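Local coordinates for protein chorismate synthase (PDB 1SQ1) that probably converts 5-enolpyruvylshikimate-3-phosphate to chorismate and phosphate with the help of reduced FMN, the last step of chorismate biosynthesis, at residues A[8-13]-A[21-26]; A[62-67]-A[76-81]; A[145-150]-A[212-217]; A[154-159]-A[187-192]; A[265-270]-A[282-287]. One frame throughout, in Å; residues are numbered along the deposited sequence.

Contact 1: A[8-13]-A[21-26]; sequences LKFTSF and VGCIID
Strands 9-13 and 21-26 run antiparallel, their directions 162° apart, with Thr-11 opposite Ile-24 and Phe-13 opposite Gly-22 as hydrogen-bonded pairs. Phe-10 with Ile-25 and Ser-12 with Cys-23 are non-hydrogen-bonded pairs. Thr-11 N donates to Ile-24 O at 2.8 Å, and Ile-24 N donates back to Thr-11 O. Phe-13 N donates to Gly-22 O at 2.9 Å, while the return bond from Gly-22 N is weak.

The Phe-13 ring lies across Gly-22. CG between the backbone N and the carbonyl carbon (chi1 54°) brings the ring over the glycine. Gly-22 CA lies over one ring face, 3.9 Å from the centroid and offset toward the rim, a CH-pi contact. Phe-13 CE2 reaches Ile-24 CD1 at 3.9 Å. On this side of the sheet Phe-13 also meets Phe-13 of the second subunit.

The opposite side of the sheet carries Phe-10, Cys-23 and Ile-25. Cys-23 SG stands at the edge of the Phe-10 ring, 5.1 Å from its centroid, a sulfur-aromatic contact. Ile-25 CG1 is also at this edge, 4.3 Å from Phe-10 CD2. Beyond it, Leu-8 CD2 meets Ile-25 CG2 at 3.6 Å. Helices 128-143 and 325-346 cover this side. This is a beta hairpin of an antiparallel sheet, with one face on the helical core of the chorismate synthase fold and the other at a subunit interface.

Contact 2: A[62-67]-A[76-81]; sequences AQVLSG and HPIAIV. With SO4 (sulfate ion), chain C.
Ala-79 O is gripped by two backbone groups. Leu-65 N donates to it at 2.6 Å from above the carbonyl plane, and Ser-66 N adds a weak bond at 3.5 Å. The two donors are successive residues just past the end of strand 62-64. With OG between its backbone N and carbonyl carbon (chi1 62°), Ser-66 donates from OG to Pro-77 O at 3.0 Å. Further back, Gln-63 pairs with Val-81 through two backbone bonds, Gln-63 N to Val-81 O being the shorter at 2.8 Å.

Side chains pack on two sides. Leu-65 crosses Val-81 obliquely, with Leu-65 CD1 against Val-81 CG2, and Leu-65 CB meets Ala-79 CB at 3.6 Å. On the other side Val-64 CG2 lies 4.4 Å from Ile-80 CD1, and Ala-62 CB touches Ile-80 CG2 at 4.2 Å.

A sulfate ion, probably from the crystallisation liquor, sits by Gly-67 and His-76. Gly-67 N makes a weak hydrogen bond to its O1 at 2.9 Å, and His-76 CB is next to its O4. Thr-74 OG1 of the same chain and Ser-124 N of the second subunit are also hydrogen-bonded to the ion. Ser-124 is a predicted FMN-binding residue, so the ion may lie near the cofactor site of that subunit.

Strand 62-64 is the outermost strand of the sheet within this chain. Strand 78-82 lies between it and strand 21-26. Ala-62 and Val-64 rest on helix 36-45, and Ile-78 and Ile-80 on helix 128-143.

Contact 3: A[145-150]-A[212-217]; sequences FDICVQ and SGMLIG
Cys-148 and Ser-212 exchange two backbone hydrogen bonds, as an antiparallel hydrogen-bonded pair. Cys-148 N donates to Ser-212 O at 3.0 Å, nearly straight at 165°. Ser-212 N donates back to Cys-148 O at 2.8 Å, in the carbonyl plane. Ser-212 OG stands beside Cys-148 CB. Just beyond the pair, Asp-146 O accepts a CA-H...O contact from Gly-213 CA at 3.5 Å. Gly-213 has positive phi, and the chain turns off the sheet there.

Beyond the turn the contact is apolar. Leu-215 is met by two side chains, each crossing it at about a right angle. Ile-147 CD1 touches Leu-215 CG at 3.8 Å. The Ile-147 chain is extended beyond CG1 (chi2 179°), which carries CD1 out to the leucine. Phe-145 CD1 meets Leu-215 CD1 at 3.7 Å. The other branch of Ile-147, CG2, lies 4.4 Å from SE of Met-214, a selenomethionine. Met-214 and Phe-145 also rest on helix 325-346.

A neighbouring chain closes in from outside. Tyr-359 of the fourth subunit packs on Leu-215 and meets the Phe-145 ring edge-to-face.

Asp-146, with positive phi, is the C-prime residue of a Schellman motif that ends helix 128-143. After the Schellman turn and Ile-147 the chain enters strand 148-156, whose start pairs antiparallel with the end of strand 205-212 in the second sheet.

Contact 4: A[154-159]-A[187-192]; sequences FGVGTF and SDFKNE
The Phe-189 ring, from helix 186-198, fits against the Val-156 side chain of strand 148-156. Val-156 CG2 lies over one ring face, 3.9 Å from the centroid, in a CH-pi contact. The ring also points toward the strand backbone. Phe-159 O is at its edge, 3.2 Å from Phe-189 CE1, and Phe-154 O comes within 3.4 Å of Phe-189 CZ.

The Phe-159 ring is placed between two residues. Asp-188 CB sits over the centre of one face, 3.8 Å from the centroid, and Thr-158 OG1 over the centre of the opposite face. Glu-192 OE2 stands at the ring edge, 3.6 Å from Phe-159 CE2. The Glu-192 carboxylate is turned 72° from the Phe-159 ring plane. Glu-192 also slides past Val-156, the two chains pointing in opposite directions, with CG 3.6 Å from Val-156 CG1. Glu-192 OE2 has a long, weak ion pair with Arg-255 of the third subunit.

No hydrogen bond crosses between the segments. Val-156 to Phe-159 form a type II' beta turn, with Gly-157 at positive phi. Phe-154 and Gly-155 make a classic beta bulge opposite Ala-206. The contact is a tight hairpin turn at the sheet edge packed on a helix.

Contact 5: A[265-270]-A[282-287]; sequences DGKFLS and NGENLI
Phe-268 packs closely on Asn-282, and this is the tight half of the contact. Asn-282 ND2 lies over one face of the ring, 3.3 Å from Phe-268 CE2. The amide plane is tilted 24° from the ring plane, and the two side chains cross obliquely. Asn-282 CB adds to this, 3.5 Å from Phe-268 CE2. Glu-284 CG then meets Phe-268 CB at 3.8 Å. Leu-277 of strand 276-277 touches both Phe-268 and Asn-282.

Asn-282 is itself fixed by an Asx turn. Its OD1 accepts from Glu-284 N at 2.8 Å, the donor lying 37° out of the carbonyl plane. With CG between the backbone N and the carbonyl carbon (chi1 70°), the amide is carried over the Phe-268 ring. The turn leads the chain from strand 280-281 into strand 286-292.

The Lys-267 side is looser. This exposed side chain, bent at chi2 and chi4, slides past Glu-284 in the opposite direction. Its methylenes CD and CE run by Glu-284 OE1. The charged ends do not pair: Lys-267 NZ is 4.4 Å from Glu-284 OE1, beyond a salt bridge. Lys-267 NZ lies 3.5 Å from Gly-283 CA. No other protein chain of the assembly touches the two segments.

Contacts 1 and 2 belong to one antiparallel sheet. Their centres are 9 Å apart, and Ile-25 O and Ile-78 N, 2.9 Å apart, probably form a hydrogen bond between them. Both touch the second subunit. Contacts 3, 4 and 5 reach the other sheet. Contacts 3 and 5 touch, with Ile-216 CG1 3.4 Å from Asn-282 O. Contacts 3 and 4 share strand 148-156. The sulfate of contact 2 bonds Ser-124 of the second subunit, a predicted FMN residue. Within the chain, the side chain of Val-21 in contact 1 is about 9 Å from that of Ser-124, and Gly-157 in contact 4 is about 8 Å from the side chain of Pro-294, also predicted to bind FMN.

Contact 1: A[8-13]-A[21-26]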
# COMPACT_ATOMS: atom_id res chain seq x y z
N LEU A 8 -6.18 -6.65 -6.46
CA LEU A 8 -7.09 -7.73 -6.06
C LEU A 8 -6.63 -8.25 -4.69
O LEU A 8 -5.99 -9.29 -4.58
CB LEU A 8 -7.05 -8.87 -7.08
CG LEU A 8 -8.30 -9.72 -7.31
CD1 LEU A 8 -7.99 -11.20 -7.14
CD2 LEU A 8 -9.40 -9.28 -6.36
N LYS A 9 -6.97 -7.50 -3.65
CA LYS A 9 -6.60 -7.80 -2.28
C LYS A 9 -7.32 -8.96 -1.64
O LYS A 9 -8.53 -8.92 -1.48
CB LYS A 9 -6.82 -6.55 -1.43
CG LYS A 9 -6.05 -5.35 -1.93
CD LYS A 9 -6.00 -4.24 -0.91
CE LYS A 9 -5.10 -3.14 -1.42
NZ LYS A 9 -3.78 -3.71 -1.74
N PHE A 10 -6.58 -9.99 -1.25
CA PHE A 10 -7.15 -11.16 -0.60
C PHE A 10 -6.90 -11.06 0.90
O PHE A 10 -5.78 -10.80 1.31
CB PHE A 10 -6.52 -12.43 -1.15
CG PHE A 10 -6.75 -13.65 -0.30
CD1 PHE A 10 -5.72 -14.17 0.50
CD2 PHE A 10 -7.98 -14.30 -0.30
CE1 PHE A 10 -5.91 -15.31 1.28
CE2 PHE A 10 -8.18 -15.45 0.47
CZ PHE A 10 -7.14 -15.95 1.26
N THR A 11 -7.93 -11.28 1.70
CA THR A 11 -7.77 -11.20 3.15
C THR A 11 -8.41 -12.37 3.88
O THR A 11 -9.60 -12.67 3.68
CB THR A 11 -8.37 -9.91 3.72
OG1 THR A 11 -7.77 -8.78 3.07
CG2 THR A 11 -8.12 -9.80 5.22
N SER A 12 -7.64 -13.04 4.73
CA SER A 12 -8.18 -14.16 5.49
C SER A 12 -8.16 -13.86 6.98
O SER A 12 -7.17 -13.39 7.52
CB SER A 12 -7.42 -15.46 5.20
OG SER A 12 -6.02 -15.32 5.41
N PHE A 13 -9.28 -14.11 7.64
CA PHE A 13 -9.37 -13.87 9.05
C PHE A 13 -9.63 -15.19 9.74
O PHE A 13 -10.30 -16.08 9.20
CB PHE A 13 -10.47 -12.85 9.36
CG PHE A 13 -11.80 -13.21 8.79
CD1 PHE A 13 -12.77 -13.80 9.59
CD2 PHE A 13 -12.08 -12.96 7.45
CE1 PHE A 13 -14.01 -14.14 9.06
CE2 PHE A 13 -13.31 -13.30 6.91
CZ PHE A 13 -14.28 -13.89 7.72
N VAL A 21 -12.93 -20.86 9.15
CA VAL A 21 -12.05 -19.80 8.67
C VAL A 21 -12.85 -18.92 7.71
O VAL A 21 -14.00 -19.22 7.40
CB VAL A 21 -10.84 -20.38 7.92
CG1 VAL A 21 -10.05 -21.29 8.83
CG2 VAL A 21 -11.31 -21.16 6.70
N GLY A 22 -12.24 -17.84 7.24
CA GLY A 22 -12.95 -16.97 6.32
C GLY A 22 -12.02 -16.08 5.52
O GLY A 22 -10.92 -15.76 5.98
N CYS A 23 -12.45 -15.70 4.32
CA CYS A 23 -11.63 -14.83 3.49
C CYS A 23 -12.48 -13.72 2.87
O CYS A 23 -13.71 -13.78 2.89
CB CYS A 23 -10.91 -15.62 2.40
SG CYS A 23 -11.84 -16.04 0.92
N ILE A 24 -11.81 -12.69 2.37
CA ILE A 24 -12.47 -11.56 1.74
C ILE A 24 -11.71 -11.26 0.46
O ILE A 24 -10.49 -11.10 0.49
CB ILE A 24 -12.44 -10.29 2.66
CG1 ILE A 24 -13.04 -10.61 4.03
CG2 ILE A 24 -13.24 -9.16 2.04
CD1 ILE A 24 -14.50 -11.02 3.97
N ILE A 25 -12.40 -11.22 -0.66
CA ILE A 25 -11.73 -10.89 -1.91
C ILE A 25 -12.30 -9.55 -2.34
O ILE A 25 -13.48 -9.42 -2.66
CB ILE A 25 -11.99 -11.92 -3.01
CG1 ILE A 25 -11.48 -13.30 -2.59
CG2 ILE A 25 -11.28 -11.48 -4.28
CD1 ILE A 25 -12.53 -14.17 -1.89
N ASP A 26 -11.45 -8.54 -2.34
CA ASP A 26 -11.87 -7.20 -2.72
C ASP A 26 -11.14 -6.86 -4.01
O ASP A 26 -9.99 -7.24 -4.19
CB ASP A 26 -11.52 -6.23 -1.59
CG ASP A 26 -12.04 -4.82 -1.82
OD1 ASP A 26 -13.27 -4.63 -1.98
OD2 ASP A 26 -11.21 -3.89 -1.84

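Contact 2: A[62-67]-A[76-81]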
# COMPACT_ATOMS: atom_id res chain seq x y z
N ALA A 62 -18.43 -24.04 1.84
CA ALA A 62 -18.23 -22.59 1.68
C ALA A 62 -19.55 -21.84 1.59
O ALA A 62 -20.44 -22.21 0.83
CB ALA A 62 -17.39 -22.31 0.44
N GLN A 63 -19.67 -20.77 2.37
CA GLN A 63 -20.89 -19.96 2.36
C GLN A 63 -20.61 -18.52 1.92
O GLN A 63 -20.18 -17.68 2.71
CB GLN A 63 -21.55 -19.97 3.74
CG GLN A 63 -22.98 -19.46 3.72
CD GLN A 63 -23.64 -19.46 5.09
OE1 GLN A 63 -23.70 -20.49 5.77
NE2 GLN A 63 -24.15 -18.29 5.50
N VAL A 64 -20.86 -18.24 0.65
CA VAL A 64 -20.65 -16.90 0.11
C VAL A 64 -21.53 -15.89 0.84
O VAL A 64 -22.75 -15.96 0.77
CB VAL A 64 -21.01 -16.85 -1.37
CG1 VAL A 64 -20.74 -15.46 -1.91
CG2 VAL A 64 -20.24 -17.90 -2.12
N LEU A 65 -20.90 -14.95 1.53
CA LEU A 65 -21.65 -13.94 2.28
C LEU A 65 -22.05 -12.68 1.50
O LEU A 65 -23.04 -12.04 1.84
CB LEU A 65 -20.87 -13.51 3.52
CG LEU A 65 -20.55 -14.61 4.53
CD1 LEU A 65 -20.05 -13.95 5.81
CD2 LEU A 65 -21.80 -15.44 4.82
N SER A 66 -21.30 -12.32 0.47
CA SER A 66 -21.60 -11.10 -0.29
C SER A 66 -20.79 -10.98 -1.57
O SER A 66 -20.10 -11.91 -1.97
CB SER A 66 -21.32 -9.88 0.57
OG SER A 66 -19.94 -9.83 0.92
N GLY A 67 -20.88 -9.81 -2.19
CA GLY A 67 -20.14 -9.55 -3.41
C GLY A 67 -20.77 -10.18 -4.63
O GLY A 67 -20.33 -9.94 -5.76
N HIS A 76 -18.31 -5.76 -5.51
CA HIS A 76 -18.00 -5.40 -4.13
C HIS A 76 -17.26 -6.57 -3.47
O HIS A 76 -17.21 -7.67 -4.04
CB HIS A 76 -19.28 -5.10 -3.34
CG HIS A 76 -20.04 -3.92 -3.84
ND1 HIS A 76 -20.84 -3.15 -3.01
CD2 HIS A 76 -20.15 -3.38 -5.07
CE1 HIS A 76 -21.39 -2.18 -3.72
NE2 HIS A 76 -20.99 -2.30 -4.97
N PRO A 77 -16.68 -6.34 -2.27
CA PRO A 77 -15.95 -7.39 -1.56
C PRO A 77 -16.79 -8.65 -1.38
O PRO A 77 -17.93 -8.59 -0.92
CB PRO A 77 -15.59 -6.73 -0.23
CG PRO A 77 -16.58 -5.63 -0.11
CD PRO A 77 -16.67 -5.09 -1.49
N ILE A 78 -16.22 -9.78 -1.76
CA ILE A 78 -16.91 -11.07 -1.69
C ILE A 78 -16.55 -11.81 -0.42
O ILE A 78 -15.55 -12.50 -0.37
CB ILE A 78 -16.51 -11.93 -2.91
CG1 ILE A 78 -16.88 -11.18 -4.18
CG2 ILE A 78 -17.18 -13.28 -2.85
CD1 ILE A 78 -16.34 -11.80 -5.42
N ALA A 79 -17.36 -11.67 0.62
CA ALA A 79 -17.05 -12.37 1.86
C ALA A 79 -17.43 -13.84 1.77
O ALA A 79 -18.43 -14.20 1.14
CB ALA A 79 -17.74 -11.71 3.05
N ILE A 80 -16.63 -14.69 2.40
CA ILE A 80 -16.88 -16.13 2.39
C ILE A 80 -16.45 -16.76 3.71
O ILE A 80 -15.44 -16.37 4.30
CB ILE A 80 -16.12 -16.83 1.23
CG1 ILE A 80 -16.58 -16.27 -0.13
CG2 ILE A 80 -16.35 -18.33 1.31
CD1 ILE A 80 -16.00 -16.97 -1.35
N VAL A 81 -17.23 -17.72 4.18
CA VAL A 81 -16.94 -18.41 5.42
C VAL A 81 -17.07 -19.90 5.18
O VAL A 81 -18.06 -20.35 4.60
CB VAL A 81 -17.91 -18.01 6.55
CG1 VAL A 81 -17.39 -18.50 7.89
CG2 VAL A 81 -18.10 -16.50 6.58
S SO4 C . -23.55 -7.31 -2.17
O1 SO4 C . -23.56 -8.79 -2.12
O2 SO4 C . -24.84 -6.83 -2.75
O3 SO4 C . -23.39 -6.78 -0.78
O4 SO4 C . -22.42 -6.84 -3.02

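Contact 3: A[145-150]-A[212-217]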
# COMPACT_ATOMS: atom_id res chain seq x y z
N PHE A 145 -10.89 -15.07 -19.44
CA PHE A 145 -9.81 -14.77 -20.39
C PHE A 145 -9.13 -16.06 -20.81
O PHE A 145 -8.06 -16.05 -21.44
CB PHE A 145 -8.77 -13.84 -19.75
CG PHE A 145 -9.26 -12.43 -19.56
CD1 PHE A 145 -8.75 -11.40 -20.34
CD2 PHE A 145 -10.22 -12.14 -18.61
CE1 PHE A 145 -9.20 -10.10 -20.18
CE2 PHE A 145 -10.68 -10.84 -18.44
CZ PHE A 145 -10.17 -9.82 -19.22
N ASP A 146 -9.78 -17.17 -20.47
CA ASP A 146 -9.28 -18.51 -20.77
C ASP A 146 -7.87 -18.75 -20.33
O ASP A 146 -7.03 -19.26 -21.09
CB ASP A 146 -9.43 -18.83 -22.26
CG ASP A 146 -10.80 -19.40 -22.58
OD1 ASP A 146 -11.21 -20.34 -21.85
OD2 ASP A 146 -11.46 -18.92 -23.54
N ILE A 147 -7.61 -18.38 -19.08
CA ILE A 147 -6.32 -18.58 -18.45
C ILE A 147 -6.56 -19.75 -17.50
O ILE A 147 -7.43 -19.69 -16.63
CB ILE A 147 -5.87 -17.31 -17.69
CG1 ILE A 147 -5.65 -16.18 -18.69
CG2 ILE A 147 -4.58 -17.59 -16.94
CD1 ILE A 147 -5.22 -14.86 -18.07
N CYS A 148 -5.80 -20.81 -17.69
CA CYS A 148 -5.97 -21.99 -16.86
C CYS A 148 -4.73 -22.27 -16.04
O CYS A 148 -3.62 -22.26 -16.55
CB CYS A 148 -6.29 -23.19 -17.74
SG CYS A 148 -6.87 -24.61 -16.82
N VAL A 149 -4.95 -22.50 -14.75
CA VAL A 149 -3.87 -22.79 -13.82
C VAL A 149 -4.11 -24.16 -13.20
O VAL A 149 -5.16 -24.41 -12.60
CB VAL A 149 -3.78 -21.72 -12.70
CG1 VAL A 149 -2.69 -22.09 -11.72
CG2 VAL A 149 -3.48 -20.36 -13.31
N GLN A 150 -3.14 -25.06 -13.35
CA GLN A 150 -3.25 -26.41 -12.80
C GLN A 150 -1.90 -26.84 -12.24
O GLN A 150 -0.86 -26.44 -12.74
CB GLN A 150 -3.70 -27.38 -13.89
CG GLN A 150 -3.45 -26.86 -15.31
CD GLN A 150 -4.06 -27.74 -16.38
OE1 GLN A 150 -5.10 -28.37 -16.16
NE2 GLN A 150 -3.42 -27.78 -17.55
N SER A 212 -1.70 -22.18 -18.63
CA SER A 212 -1.89 -22.09 -20.08
C SER A 212 -2.82 -20.94 -20.44
O SER A 212 -3.52 -20.40 -19.57
CB SER A 212 -2.49 -23.38 -20.61
OG SER A 212 -3.74 -23.61 -19.99
N GLY A 213 -2.85 -20.60 -21.72
CA GLY A 213 -3.70 -19.51 -22.18
C GLY A 213 -3.22 -18.21 -21.58
O GLY A 213 -4.01 -17.35 -21.22
N MSE A 214 -1.90 -18.08 -21.47
CA MSE A 214 -1.33 -16.88 -20.90
C MSE A 214 -1.38 -15.67 -21.81
O MSE A 214 -1.05 -15.76 -22.99
CB MSE A 214 0.13 -17.15 -20.49
CG MSE A 214 0.28 -17.79 -19.12
SE MSE A 214 -0.37 -16.62 -17.73
CE MSE A 214 0.88 -15.17 -18.01
N LEU A 215 -1.81 -14.53 -21.26
CA LEU A 215 -1.88 -13.29 -22.03
C LEU A 215 -0.46 -12.74 -22.04
O LEU A 215 0.43 -13.36 -21.47
CB LEU A 215 -2.83 -12.28 -21.38
CG LEU A 215 -4.24 -12.82 -21.12
CD1 LEU A 215 -5.10 -11.76 -20.44
CD2 LEU A 215 -4.86 -13.25 -22.43
N ILE A 216 -0.23 -11.60 -22.68
CA ILE A 216 1.10 -11.00 -22.72
C ILE A 216 1.11 -9.70 -21.94
O ILE A 216 0.13 -8.98 -21.93
CB ILE A 216 1.56 -10.72 -24.17
CG1 ILE A 216 1.99 -12.03 -24.84
CG2 ILE A 216 2.72 -9.73 -24.19
CD1 ILE A 216 2.39 -11.86 -26.28
N GLY A 217 2.21 -9.41 -21.26
CA GLY A 217 2.27 -8.17 -20.51
C GLY A 217 1.77 -8.22 -19.07
O GLY A 217 1.76 -7.19 -18.41

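Contact 4: A[154-159]-A[187-192]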
# COMPACT_ATOMS: atom_id res chain seq x y z
N PHE A 154 4.97 -34.08 -8.62
CA PHE A 154 5.82 -34.82 -9.54
C PHE A 154 6.99 -35.46 -8.84
O PHE A 154 7.76 -36.20 -9.46
CB PHE A 154 6.32 -33.92 -10.67
CG PHE A 154 7.35 -32.90 -10.27
CD1 PHE A 154 8.70 -33.13 -10.53
CD2 PHE A 154 6.97 -31.65 -9.78
CE1 PHE A 154 9.67 -32.11 -10.32
CE2 PHE A 154 7.92 -30.63 -9.57
CZ PHE A 154 9.27 -30.86 -9.85
N GLY A 155 7.12 -35.19 -7.55
CA GLY A 155 8.21 -35.77 -6.79
C GLY A 155 7.80 -35.98 -5.35
O GLY A 155 7.14 -35.13 -4.74
N VAL A 156 8.18 -37.13 -4.81
CA VAL A 156 7.90 -37.44 -3.42
C VAL A 156 9.08 -38.21 -2.85
O VAL A 156 9.39 -39.32 -3.29
CB VAL A 156 6.64 -38.31 -3.26
CG1 VAL A 156 6.50 -38.75 -1.81
CG2 VAL A 156 5.41 -37.53 -3.72
N GLY A 157 9.76 -37.61 -1.89
CA GLY A 157 10.92 -38.25 -1.31
C GLY A 157 12.02 -38.33 -2.34
O GLY A 157 12.26 -37.38 -3.07
N THR A 158 12.68 -39.48 -2.39
CA THR A 158 13.77 -39.72 -3.33
C THR A 158 13.23 -40.06 -4.73
O THR A 158 13.99 -40.22 -5.69
CB THR A 158 14.70 -40.85 -2.80
OG1 THR A 158 13.95 -42.05 -2.60
CG2 THR A 158 15.31 -40.44 -1.47
N PHE A 159 11.91 -40.16 -4.85
CA PHE A 159 11.26 -40.46 -6.12
C PHE A 159 10.90 -39.16 -6.84
O PHE A 159 9.93 -38.50 -6.48
CB PHE A 159 9.99 -41.26 -5.87
CG PHE A 159 10.24 -42.54 -5.16
CD1 PHE A 159 10.88 -43.59 -5.80
CD2 PHE A 159 9.88 -42.69 -3.82
CE1 PHE A 159 11.18 -44.76 -5.14
CE2 PHE A 159 10.18 -43.86 -3.15
CZ PHE A 159 10.83 -44.90 -3.81
N SER A 187 2.73 -45.22 -7.92
CA SER A 187 2.72 -46.27 -6.91
C SER A 187 3.82 -46.03 -5.88
O SER A 187 3.66 -46.35 -4.70
CB SER A 187 2.92 -47.64 -7.55
OG SER A 187 4.30 -47.88 -7.82
N ASP A 188 4.94 -45.47 -6.33
CA ASP A 188 6.07 -45.20 -5.44
C ASP A 188 5.76 -44.03 -4.51
O ASP A 188 6.11 -44.06 -3.32
CB ASP A 188 7.34 -44.89 -6.25
CG ASP A 188 7.71 -46.01 -7.19
OD1 ASP A 188 8.91 -46.39 -7.22
OD2 ASP A 188 6.80 -46.51 -7.90
N PHE A 189 5.12 -42.99 -5.04
CA PHE A 189 4.78 -41.86 -4.20
C PHE A 189 3.90 -42.37 -3.06
O PHE A 189 4.19 -42.11 -1.90
CB PHE A 189 4.04 -40.79 -5.00
CG PHE A 189 4.86 -40.15 -6.09
CD1 PHE A 189 6.25 -40.20 -6.06
CD2 PHE A 189 4.24 -39.48 -7.14
CE1 PHE A 189 7.02 -39.60 -7.05
CE2 PHE A 189 5.01 -38.88 -8.14
CZ PHE A 189 6.39 -38.94 -8.10
N LYS A 190 2.83 -43.09 -3.41
CA LYS A 190 1.90 -43.61 -2.41
C LYS A 190 2.59 -44.41 -1.32
O LYS A 190 2.37 -44.20 -0.12
CB LYS A 190 0.85 -44.50 -3.08
CG LYS A 190 -0.09 -43.74 -3.99
CD LYS A 190 -1.13 -44.65 -4.59
CE LYS A 190 -2.13 -43.87 -5.42
NZ LYS A 190 -3.16 -44.76 -6.02
N ASN A 191 3.42 -45.34 -1.76
CA ASN A 191 4.19 -46.21 -0.89
C ASN A 191 5.09 -45.35 -0.01
O ASN A 191 5.09 -45.50 1.22
CB ASN A 191 5.02 -47.15 -1.76
CG ASN A 191 6.25 -47.66 -1.05
OD1 ASN A 191 7.36 -47.58 -1.57
ND2 ASN A 191 6.05 -48.20 0.15
N GLU A 192 5.85 -44.45 -0.63
CA GLU A 192 6.77 -43.56 0.09
C GLU A 192 6.03 -42.77 1.16
O GLU A 192 6.54 -42.58 2.27
CB GLU A 192 7.44 -42.59 -0.89
CG GLU A 192 8.23 -41.46 -0.23
CD GLU A 192 9.49 -41.95 0.46
OE1 GLU A 192 10.20 -41.12 1.08
OE2 GLU A 192 9.77 -43.15 0.38

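Contact 5: A[265-270]-A[282-287]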
# COMPACT_ATOMS: atom_id res chain seq x y z
N ASP A 265 9.70 -14.89 -35.84
CA ASP A 265 8.55 -15.08 -36.71
C ASP A 265 7.24 -15.08 -35.91
O ASP A 265 6.80 -14.04 -35.43
CB ASP A 265 8.69 -16.39 -37.49
CG ASP A 265 8.28 -16.26 -38.95
OD1 ASP A 265 7.10 -15.93 -39.21
OD2 ASP A 265 9.15 -16.47 -39.82
N GLY A 266 6.64 -16.26 -35.79
CA GLY A 266 5.40 -16.37 -35.04
C GLY A 266 5.64 -16.29 -33.54
O GLY A 266 6.15 -15.27 -33.04
N LYS A 267 5.29 -17.34 -32.81
CA LYS A 267 5.49 -17.31 -31.37
C LYS A 267 6.93 -17.70 -30.99
O LYS A 267 7.83 -17.74 -31.85
CB LYS A 267 4.46 -18.22 -30.67
CG LYS A 267 3.61 -17.53 -29.55
CD LYS A 267 4.49 -16.93 -28.42
CE LYS A 267 3.71 -16.52 -27.12
NZ LYS A 267 2.54 -15.57 -27.26
N PHE A 268 7.16 -17.98 -29.70
CA PHE A 268 8.48 -18.34 -29.20
C PHE A 268 8.82 -19.78 -29.53
O PHE A 268 7.94 -20.64 -29.53
CB PHE A 268 8.56 -18.13 -27.68
CG PHE A 268 8.82 -16.70 -27.27
CD1 PHE A 268 10.07 -16.12 -27.51
CD2 PHE A 268 7.82 -15.93 -26.69
CE1 PHE A 268 10.32 -14.79 -27.18
CE2 PHE A 268 8.06 -14.59 -26.36
CZ PHE A 268 9.32 -14.03 -26.61
N LEU A 269 10.09 -20.05 -29.82
CA LEU A 269 10.50 -21.42 -30.14
C LEU A 269 10.56 -22.27 -28.87
O LEU A 269 9.69 -23.11 -28.62
CB LEU A 269 11.85 -21.42 -30.85
CG LEU A 269 11.82 -21.18 -32.36
CD1 LEU A 269 11.24 -22.39 -33.07
CD2 LEU A 269 11.00 -19.93 -32.68
N SER A 270 11.60 -22.04 -28.08
CA SER A 270 11.81 -22.76 -26.82
C SER A 270 11.15 -22.01 -25.66
O SER A 270 10.82 -20.83 -25.80
CB SER A 270 13.31 -22.90 -26.57
OG SER A 270 13.99 -21.70 -26.92
N ASN A 282 5.27 -13.46 -21.39
CA ASN A 282 5.48 -13.34 -22.83
C ASN A 282 4.47 -14.11 -23.69
O ASN A 282 4.60 -14.17 -24.91
CB ASN A 282 6.88 -13.83 -23.19
CG ASN A 282 7.03 -15.33 -23.03
OD1 ASN A 282 6.08 -16.03 -22.64
ND2 ASN A 282 8.22 -15.85 -23.34
N GLY A 283 3.47 -14.71 -23.05
CA GLY A 283 2.48 -15.47 -23.80
C GLY A 283 2.64 -16.97 -23.59
O GLY A 283 1.65 -17.69 -23.46
N GLU A 284 3.87 -17.45 -23.54
CA GLU A 284 4.10 -18.87 -23.35
C GLU A 284 3.51 -19.38 -22.03
O GLU A 284 3.20 -18.60 -21.14
CB GLU A 284 5.59 -19.17 -23.40
CG GLU A 284 6.19 -18.95 -24.77
CD GLU A 284 5.56 -19.85 -25.83
OE1 GLU A 284 4.88 -19.32 -26.75
OE2 GLU A 284 5.74 -21.08 -25.74
N ASN A 285 3.37 -20.69 -21.92
CA ASN A 285 2.82 -21.29 -20.71
C ASN A 285 3.68 -20.90 -19.54
O ASN A 285 4.80 -20.41 -19.73
CB ASN A 285 2.84 -22.81 -20.82
CG ASN A 285 1.95 -23.31 -21.93
OD1 ASN A 285 0.76 -23.50 -21.73
ND2 ASN A 285 2.53 -23.51 -23.11
N LEU A 286 3.17 -21.12 -18.34
CA LEU A 286 3.92 -20.77 -17.14
C LEU A 286 4.45 -22.04 -16.50
O LEU A 286 3.69 -22.96 -16.20
CB LEU A 286 3.00 -20.02 -16.16
CG LEU A 286 3.36 -18.62 -15.65
CD1 LEU A 286 4.02 -17.75 -16.72
CD2 LEU A 286 2.09 -17.97 -15.14
N ILE A 287 5.77 -22.11 -16.32
CA ILE A 287 6.41 -23.27 -15.71
C ILE A 287 6.93 -22.91 -14.33
O ILE A 287 8.01 -22.36 -14.19
CB ILE A 287 7.61 -23.77 -16.55
CG1 ILE A 287 7.21 -23.90 -18.02
CG2 ILE A 287 8.07 -25.13 -16.03
CD1 ILE A 287 6.08 -24.87 -18.25